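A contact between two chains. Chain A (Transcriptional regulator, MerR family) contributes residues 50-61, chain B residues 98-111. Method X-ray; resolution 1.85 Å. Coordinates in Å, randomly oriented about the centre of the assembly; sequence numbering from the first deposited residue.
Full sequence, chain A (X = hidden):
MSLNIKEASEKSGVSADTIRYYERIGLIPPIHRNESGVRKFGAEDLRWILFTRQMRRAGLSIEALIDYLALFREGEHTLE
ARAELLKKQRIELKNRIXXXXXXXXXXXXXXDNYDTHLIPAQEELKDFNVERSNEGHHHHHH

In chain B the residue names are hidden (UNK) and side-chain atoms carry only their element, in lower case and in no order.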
# COMPACT_ATOMS: atom_id res chain seq x y z
N LEU A 50 -10.82 14.95 6.04
CA LEU A 50 -9.62 14.93 5.19
C LEU A 50 -8.47 14.13 5.83
O LEU A 50 -7.84 13.28 5.17
CB LEU A 50 -9.22 16.37 4.89
CG LEU A 50 -10.13 17.12 3.90
CD1 LEU A 50 -9.70 18.60 3.85
CD2 LEU A 50 -10.05 16.51 2.51
N PHE A 51 -8.19 14.38 7.10
CA PHE A 51 -7.23 13.57 7.86
C PHE A 51 -7.59 12.08 7.86
O PHE A 51 -6.69 11.22 7.64
CB PHE A 51 -7.08 14.13 9.28
CG PHE A 51 -6.08 13.40 10.15
CD1 PHE A 51 -4.71 13.58 9.97
CD2 PHE A 51 -6.52 12.58 11.16
CE1 PHE A 51 -3.80 12.91 10.80
CE2 PHE A 51 -5.61 11.91 12.01
CZ PHE A 51 -4.27 12.08 11.83
N THR A 52 -8.88 11.77 8.09
CA THR A 52 -9.35 10.38 8.17
C THR A 52 -9.13 9.67 6.85
O THR A 52 -8.49 8.59 6.81
CB THR A 52 -10.85 10.29 8.55
OG1 THR A 52 -11.01 10.85 9.85
CG2 THR A 52 -11.34 8.81 8.60
N ARG A 53 -9.61 10.30 5.78
CA ARG A 53 -9.43 9.79 4.43
C ARG A 53 -7.95 9.49 4.14
O ARG A 53 -7.62 8.38 3.71
CB ARG A 53 -10.01 10.74 3.37
CG ARG A 53 -10.01 10.15 1.94
CD ARG A 53 -10.84 8.84 1.92
NE ARG A 53 -10.50 7.93 0.81
CZ ARG A 53 -9.99 6.71 0.98
NH1 ARG A 53 -9.77 6.23 2.20
NH2 ARG A 53 -9.71 5.96 -0.08
N GLN A 54 -7.07 10.44 4.44
CA GLN A 54 -5.64 10.31 4.09
C GLN A 54 -5.00 9.20 4.89
O GLN A 54 -4.24 8.35 4.34
CB GLN A 54 -4.91 11.63 4.28
CG GLN A 54 -3.40 11.60 3.90
CD GLN A 54 -2.60 12.87 4.25
OE1 GLN A 54 -2.97 13.66 5.13
NE2 GLN A 54 -1.47 13.06 3.55
N MET A 55 -5.32 9.17 6.19
CA MET A 55 -4.81 8.12 7.06
C MET A 55 -5.31 6.73 6.72
O MET A 55 -4.53 5.79 6.71
CB MET A 55 -5.03 8.44 8.56
CG MET A 55 -4.15 9.62 9.05
SD MET A 55 -2.35 9.56 8.71
CE MET A 55 -2.14 11.14 7.97
N ARG A 56 -6.61 6.59 6.43
CA ARG A 56 -7.15 5.30 6.04
C ARG A 56 -6.51 4.78 4.75
O ARG A 56 -6.25 3.58 4.64
CB ARG A 56 -8.67 5.36 5.89
CG ARG A 56 -9.39 5.38 7.25
CD ARG A 56 -9.22 4.07 8.02
NE ARG A 56 -9.85 2.96 7.31
CZ ARG A 56 -9.30 1.78 7.06
NH1 ARG A 56 -8.07 1.49 7.47
NH2 ARG A 56 -9.99 0.88 6.39
N ARG A 57 -6.34 5.68 3.79
CA ARG A 57 -5.73 5.37 2.50
C ARG A 57 -4.30 4.89 2.72
O ARG A 57 -3.85 3.99 2.04
CB ARG A 57 -5.79 6.61 1.61
CG ARG A 57 -5.22 6.50 0.22
CD ARG A 57 -5.88 7.61 -0.61
NE ARG A 57 -5.45 7.56 -2.00
CZ ARG A 57 -4.93 8.58 -2.68
NH1 ARG A 57 -4.80 9.79 -2.13
NH2 ARG A 57 -4.55 8.39 -3.95
N ALA A 58 -3.60 5.46 3.71
CA ALA A 58 -2.26 4.98 4.10
C ALA A 58 -2.21 3.72 4.98
O ALA A 58 -1.12 3.30 5.38
CB ALA A 58 -1.46 6.11 4.76
N GLY A 59 -3.38 3.18 5.33
CA GLY A 59 -3.54 1.91 6.05
C GLY A 59 -3.53 2.00 7.57
O GLY A 59 -3.36 0.99 8.25
N LEU A 60 -3.67 3.20 8.12
CA LEU A 60 -3.80 3.29 9.59
C LEU A 60 -5.08 2.57 9.95
O LEU A 60 -6.11 2.74 9.28
CB LEU A 60 -3.86 4.74 10.08
CG LEU A 60 -2.48 5.39 10.30
CD1 LEU A 60 -1.77 5.67 8.98
CD2 LEU A 60 -2.59 6.69 11.14
N SER A 61 -5.03 1.77 11.01
CA SER A 61 -6.21 1.00 11.37
C SER A 61 -7.36 1.88 11.83
O SER A 61 -7.15 2.94 12.46
CB SER A 61 -5.90 -0.11 12.39
OG SER A 61 -6.13 0.26 13.75
N UNK B 98 4.55 7.28 -2.97
CA UNK B 98 4.49 8.74 -2.82
C UNK B 98 3.30 9.18 -1.98
O UNK B 98 3.44 10.07 -1.11
c UNK B 98 5.87 9.39 -4.87
o UNK B 98 5.92 9.74 -6.08
o UNK B 98 6.86 9.00 -4.22
c UNK B 98 4.51 9.46 -4.18
N UNK B 99 2.16 8.52 -2.20
CA UNK B 99 0.94 8.74 -1.44
C UNK B 99 1.17 8.47 0.05
O UNK B 99 0.90 9.33 0.91
c UNK B 99 -0.72 8.62 -3.40
c UNK B 99 -0.27 7.98 -2.04
c UNK B 99 -1.45 7.93 -1.06
N UNK B 100 1.69 7.27 0.35
CA UNK B 100 2.01 6.84 1.71
C UNK B 100 3.02 7.79 2.38
O UNK B 100 2.91 8.07 3.60
s UNK B 100 2.12 2.60 1.12
c UNK B 100 1.41 4.21 1.77
c UNK B 100 2.53 5.37 1.73
c UNK B 100 0.64 2.24 0.18
N UNK B 101 4.01 8.26 1.62
CA UNK B 101 5.01 9.17 2.18
C UNK B 101 4.41 10.55 2.54
O UNK B 101 4.78 11.14 3.55
n UNK B 101 8.14 10.23 4.11
o UNK B 101 8.55 8.42 2.85
c UNK B 101 8.08 9.54 2.96
c UNK B 101 6.22 9.32 1.23
c UNK B 101 7.34 10.20 1.80
N UNK B 102 3.51 11.04 1.72
CA UNK B 102 2.79 12.25 2.07
C UNK B 102 2.02 12.10 3.38
O UNK B 102 1.99 13.06 4.18
c UNK B 102 1.83 12.65 0.98
o UNK B 102 0.43 13.32 -1.32
o UNK B 102 2.32 12.90 -2.43
c UNK B 102 1.69 13.20 -1.39
c UNK B 102 2.47 13.38 -0.14
N UNK B 103 1.40 10.95 3.61
CA UNK B 103 0.73 10.67 4.91
C UNK B 103 1.72 10.59 6.10
O UNK B 103 1.42 11.06 7.25
c UNK B 103 -0.18 9.39 4.85
N UNK B 104 2.88 9.97 5.86
CA UNK B 104 3.92 9.86 6.90
C UNK B 104 4.40 11.28 7.24
O UNK B 104 4.60 11.58 8.43
c UNK B 104 5.59 7.87 8.69
c UNK B 104 7.51 8.08 6.99
c UNK B 104 6.18 8.75 7.53
c UNK B 104 5.11 9.00 6.46
N UNK B 105 4.61 12.11 6.21
CA UNK B 105 5.00 13.52 6.42
C UNK B 105 3.92 14.26 7.22
O UNK B 105 4.24 15.08 8.14
o UNK B 105 6.50 14.01 3.10
c UNK B 105 6.44 13.71 4.31
o UNK B 105 7.30 13.02 4.89
c UNK B 105 5.22 14.24 5.08
N UNK B 106 2.65 14.00 6.91
CA UNK B 106 1.54 14.61 7.69
C UNK B 106 1.54 14.16 9.15
O UNK B 106 1.42 15.00 10.07
c UNK B 106 -1.02 14.88 7.91
c UNK B 106 -2.02 17.29 5.19
n UNK B 106 -1.30 16.61 6.09
n UNK B 106 -1.44 17.82 4.12
n UNK B 106 -3.33 17.41 5.34
c UNK B 106 0.16 14.44 7.00
c UNK B 106 -1.87 15.99 7.29
N UNK B 107 1.70 12.86 9.38
CA UNK B 107 1.84 12.30 10.72
C UNK B 107 3.03 12.90 11.49
O UNK B 107 2.87 13.24 12.67
c UNK B 107 1.43 8.36 11.08
c UNK B 107 0.31 10.23 12.49
c UNK B 107 1.93 10.77 10.64
c UNK B 107 1.60 9.80 11.73
N UNK B 108 4.18 13.05 10.82
CA UNK B 108 5.36 13.68 11.42
C UNK B 108 5.12 15.14 11.85
O UNK B 108 5.61 15.56 12.90
c UNK B 108 6.55 13.66 10.45
c UNK B 108 7.27 12.31 10.39
o UNK B 108 6.96 11.38 11.17
o UNK B 108 8.14 12.17 9.50
N UNK B 109 4.39 15.88 11.02
CA UNK B 109 4.01 17.27 11.34
C UNK B 109 3.13 17.31 12.59
O UNK B 109 3.37 18.11 13.53
c UNK B 109 3.68 21.73 10.35
c UNK B 109 2.39 22.13 10.75
c UNK B 109 1.40 21.17 10.97
c UNK B 109 3.29 17.92 10.16
c UNK B 109 1.71 19.79 10.78
c UNK B 109 2.98 19.39 10.38
c UNK B 109 3.97 20.36 10.16
N UNK B 110 2.12 16.45 12.62
CA UNK B 110 1.21 16.38 13.79
C UNK B 110 1.98 16.00 15.04
O UNK B 110 1.77 16.60 16.12
c UNK B 110 -1.37 17.06 12.13
c UNK B 110 -2.82 17.11 11.54
c UNK B 110 0.05 15.39 13.60
c UNK B 110 -0.91 15.61 12.39
n UNK B 110 -2.94 17.88 10.25
N UNK B 111 2.88 15.02 14.93
CA UNK B 111 3.67 14.55 16.07
C UNK B 111 4.62 15.63 16.60
O UNK B 111 4.70 15.85 17.80
c UNK B 111 5.52 12.95 16.82
c UNK B 111 3.53 12.04 15.74
c UNK B 111 4.10 10.77 14.92
c UNK B 111 4.47 13.23 15.75
O HOH W 1 -1.20 10.78 1.47

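Position 98 opens the chain B stretch with two carbons, the second carrying two oxygens, and makes no contact with the chain A stretch; this is Asp B98. At position 99 one carbon carries two more, a beta-branched fork whose CA-to-CB bond points toward the chain A stretch, and one arm lies over a face of the Arg A57 guanidinium. It is Val B99, with CG2 3.9 Å from Arg A57 NH2. Position 100 is an unbranched run of two carbons, a sulfur and a carbon, lying beside Ala A58; only methionine provides such a chain, and Met B100 CG is 4.4 Å from Ala A58 CA.

Position 101 has three carbons, the last bearing one oxygen and one nitrogen, and makes no contact with residues 50-61. It is Gln B101. Position 102 has three carbons ending in two oxygens and neighbours Gln A54, its closest approach being through its backbone O, 3.5 Å from Gln A54 NE2; it is Glu B102.

A single side-chain carbon at position 103 points toward the chain A stretch, its CB 3.5 Å from Ala A58 CB and 4.1 Å from Met A55 CE, so the small side chain packs closely against two apolar neighbours. It is Ala B103. Position 104 has four carbons forked at the second and points away; it is Leu B104. Position 105, two carbons with two terminal oxygens, is Asp B105, whose OD1 accepts a hydrogen bond from Gln B101 NE2 (3.0 Å) along its own helix.

Position 106 has three carbons, a nitrogen, and a carbon bearing two more nitrogens, and it touches Phe A51, Gln A54 and Met A55: Arg B106. Its CG sits at the edge of the Phe A51 ring, 4.4 Å from CD1, and its CD is 3.4 Å from Gln A54 OE1, which lies over one face of the guanidinium. Position 107 has four carbons forked at the second, and one arm reaches Leu A60; it is Leu B107, CD2 to Leu A60 CD2 4.4 Å.

Position 108, two carbons and two oxygens, is Asp B108, and position 109, one carbon and a six-carbon ring, is Phe B109; neither contacts residues 50-61. Four carbons in a row ending in nitrogen at position 110 lie near the Phe A51 ring and give Lys B110, with CG 4.3 Å from Phe A51 CE1. Position 111, forked at the first carbon with one arm two carbons long, is Ile B111, also without contact to that stretch.

The helix axes make an angle of 127° between their N-to-C directions; the two stretches together bury 570 Å². No direct hydrogen bond joins the stretches; packing centres on Ala B103, against Gln A54, Met A55 and Ala A58, while the backbones come nearest at Ala A58 and Met B100, whose CA atoms are 5.2 Å apart. One water bridges the stretches, accepting from Gln A54 NE2 (3.1 Å from the water O) and donating to Val B99 O (2.6 Å from it).

Chain B, residues 98-111: DVMQEALDRLDFKI
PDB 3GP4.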